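Long-range contact in putative fructose-bisphosphate aldolase (Coccidioides immitis, PDB 3PM6), which is a putative class II aldolase, a member of a metal-dependent enzyme family built on a TIM barrel, and binds a zinc ion: residues Pro190-Asn194 with Gln205-Leu211. Coordinates in Å, arbitrary orientation, origin at the centre of the assembly. Numbering follows the deposited sequence.
Sequences PAFGN and QLDYERL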
loop_
_atom_site.group_PDB
_atom_site.type_symbol
_atom_site.label_atom_id
_atom_site.label_comp_id
_atom_site.label_asym_id
_atom_site.label_seq_id
_atom_site.Cartn_x
_atom_site.Cartn_y
_atom_site.Cartn_z
ATOM N N PRO A 190 1.124 -6.518 28.973
ATOM C CA PRO A 190 0.377 -6.917 30.161
ATOM C C PRO A 190 -1.074 -6.448 30.139
ATOM O O PRO A 190 -1.387 -5.414 29.558
ATOM C CB PRO A 190 1.162 -6.268 31.325
ATOM C CG PRO A 190 1.957 -5.061 30.678
ATOM C CD PRO A 190 2.202 -5.527 29.237
ATOM N N ALA A 191 -1.943 -7.232 30.769
ATOM C CA ALA A 191 -3.325 -6.845 31.080
ATOM C C ALA A 191 -3.355 -6.240 32.494
ATOM O O ALA A 191 -3.102 -6.926 33.476
ATOM C CB ALA A 191 -4.251 -8.061 30.989
ATOM N N PHE A 192 -3.644 -4.951 32.610
ATOM C CA PHE A 192 -3.602 -4.333 33.924
ATOM C C PHE A 192 -4.703 -3.301 34.074
ATOM O O PHE A 192 -4.539 -2.343 34.806
ATOM C CB PHE A 192 -2.199 -3.767 34.234
ATOM C CG PHE A 192 -1.788 -2.608 33.359
ATOM C CD1 PHE A 192 -1.387 -2.824 32.038
ATOM C CD2 PHE A 192 -1.775 -1.295 33.873
ATOM C CE1 PHE A 192 -1.006 -1.764 31.220
ATOM C CE2 PHE A 192 -1.371 -0.199 33.064
ATOM C CZ PHE A 192 -0.999 -0.427 31.739
ATOM N N GLY A 193 -5.825 -3.519 33.378
ATOM C CA GLY A 193 -6.983 -2.607 33.397
ATOM C C GLY A 193 -7.252 -1.957 32.043
ATOM O O GLY A 193 -8.345 -1.424 31.792
ATOM N N ASN A 194 -6.257 -1.995 31.163
ATOM C CA ASN A 194 -6.453 -1.559 29.789
ATOM C C ASN A 194 -7.435 -2.483 29.028
ATOM O O ASN A 194 -7.661 -3.636 29.426
ATOM C CB ASN A 194 -5.127 -1.394 29.046
ATOM C CG ASN A 194 -4.233 -2.611 29.148
ATOM O OD1 ASN A 194 -4.328 -3.406 30.089
ATOM N ND2 ASN A 194 -3.331 -2.750 28.188
ATOM N N GLN A 205 -9.286 3.021 33.821
ATOM C CA GLN A 205 -8.941 2.710 35.220
ATOM C C GLN A 205 -7.794 1.711 35.268
ATOM O O GLN A 205 -8.026 0.527 35.283
ATOM C CB GLN A 205 -10.154 2.158 36.008
ATOM C CG GLN A 205 -11.396 3.077 36.050
ATOM C CD GLN A 205 -11.127 4.493 36.582
ATOM O OE1 GLN A 205 -10.135 4.760 37.280
ATOM N NE2 GLN A 205 -12.027 5.412 36.251
ATOM N N LEU A 206 -6.557 2.196 35.266
ATOM C CA LEU A 206 -5.400 1.326 35.195
ATOM C C LEU A 206 -4.868 1.017 36.589
ATOM O O LEU A 206 -4.941 1.843 37.525
ATOM C CB LEU A 206 -4.293 1.921 34.290
ATOM C CG LEU A 206 -4.727 2.462 32.919
ATOM C CD1 LEU A 206 -3.570 3.071 32.150
ATOM C CD2 LEU A 206 -5.473 1.387 32.077
ATOM N N ASP A 207 -4.362 -0.194 36.730
ATOM C CA ASP A 207 -3.777 -0.624 37.988
ATOM C C ASP A 207 -2.274 -0.429 37.842
ATOM O O ASP A 207 -1.551 -1.337 37.410
ATOM C CB ASP A 207 -4.157 -2.077 38.250
ATOM C CG ASP A 207 -3.746 -2.573 39.629
ATOM O OD1 ASP A 207 -2.931 -1.922 40.326
ATOM O OD2 ASP A 207 -4.211 -3.675 39.982
ATOM N N TYR A 208 -1.820 0.784 38.159
ATOM C CA TYR A 208 -0.402 1.152 38.014
ATOM C C TYR A 208 0.475 0.349 38.953
ATOM O O TYR A 208 1.619 0.025 38.628
ATOM C CB TYR A 208 -0.209 2.643 38.253
ATOM C CG TYR A 208 -0.886 3.515 37.215
ATOM C CD1 TYR A 208 -0.351 3.620 35.928
ATOM C CD2 TYR A 208 -2.066 4.220 37.512
ATOM C CE1 TYR A 208 -0.948 4.415 34.952
ATOM C CE2 TYR A 208 -2.667 5.039 36.555
ATOM C CZ TYR A 208 -2.099 5.111 35.263
ATOM O OH TYR A 208 -2.662 5.875 34.274
ATOM N N GLU A 209 -0.073 0.008 40.115
ATOM C CA GLU A 209 0.634 -0.832 41.086
ATOM C C GLU A 209 0.933 -2.216 40.500
ATOM O O GLU A 209 2.069 -2.680 40.568
ATOM C CB GLU A 209 -0.144 -0.931 42.410
ATOM C CG GLU A 209 0.014 0.339 43.267
ATOM C CD GLU A 209 -0.930 0.368 44.467
ATOM O OE1 GLU A 209 -1.539 -0.691 44.776
ATOM O OE2 GLU A 209 -1.056 1.439 45.114
ATOM N N ARG A 210 -0.086 -2.846 39.907
ATOM C CA ARG A 210 0.079 -4.117 39.210
ATOM C C ARG A 210 1.191 -3.970 38.159
ATOM O O ARG A 210 2.121 -4.778 38.103
ATOM C CB ARG A 210 -1.238 -4.520 38.539
ATOM C CG ARG A 210 -1.208 -5.844 37.794
ATOM C CD ARG A 210 -2.593 -6.163 37.215
ATOM N NE ARG A 210 -3.567 -6.450 38.268
ATOM C CZ ARG A 210 -3.727 -7.649 38.845
ATOM N NH1 ARG A 210 -2.976 -8.683 38.462
ATOM N NH2 ARG A 210 -4.648 -7.813 39.802
ATOM N N LEU A 211 1.107 -2.906 37.367
ATOM C CA LEU A 211 2.095 -2.645 36.339
ATOM C C LEU A 211 3.517 -2.585 36.896
ATOM O O LEU A 211 4.379 -3.272 36.380
ATOM C CB LEU A 211 1.752 -1.357 35.567
ATOM C CG LEU A 211 2.693 -1.037 34.426
ATOM C CD1 LEU A 211 2.686 -2.228 33.437
ATOM C CD2 LEU A 211 2.302 0.313 33.743
HETATM O O HOH W 1 -9.886 0.396 32.830
#
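The ring of F192 lies beneath the methyl end of L211: L211 CD1 stands 4.2 Å from the ring centroid and 6° off the normal, a CH-pi contact over the face. L206 adds its CB 3.8 Å from F192 CE2 and sets CD2 3.6 Å from N194 N, and P190 CG meets L211 CD1 at 4.0 Å; branched leucines suit places against a flat ring and loop backbone. A broad, flat aromatic suits this place, filling the space between the loop after barrel strand 187-188 and the start of helix 208-218, while C240 of helix 234-242 also touches it. The backbones join through one direct hydrogen bond, D207 N to F192 O (2.9 Å, 166°). At G193, whose backbone angles (115/-17) already call for glycine, a CB would clash with Q205 O. A water continues the link, donating to G193 O (2.6 Å) and accepting from Q205 N (2.9 Å). D207 suits the N-cap because its short carboxylate can turn back on the first helical turn: OD1 accepts from R210 N (3.0 Å), and OD2 forms a salt bridge with R210 NE (3.3 Å), whose hydrogen bond is weak. R210 lays its CD 3.8 Å from F192 CB and gives NH1 to T172 O in a hydrogen bond. N194 OD1 accepts from F192 N (3.0 Å), while ND2 donates to the carbonyl of zinc ligand H227. Apolar packing, one direct backbone bond and a bridging water thus join loop to helix start, and N194 ties the loop to the metal site's surroundings.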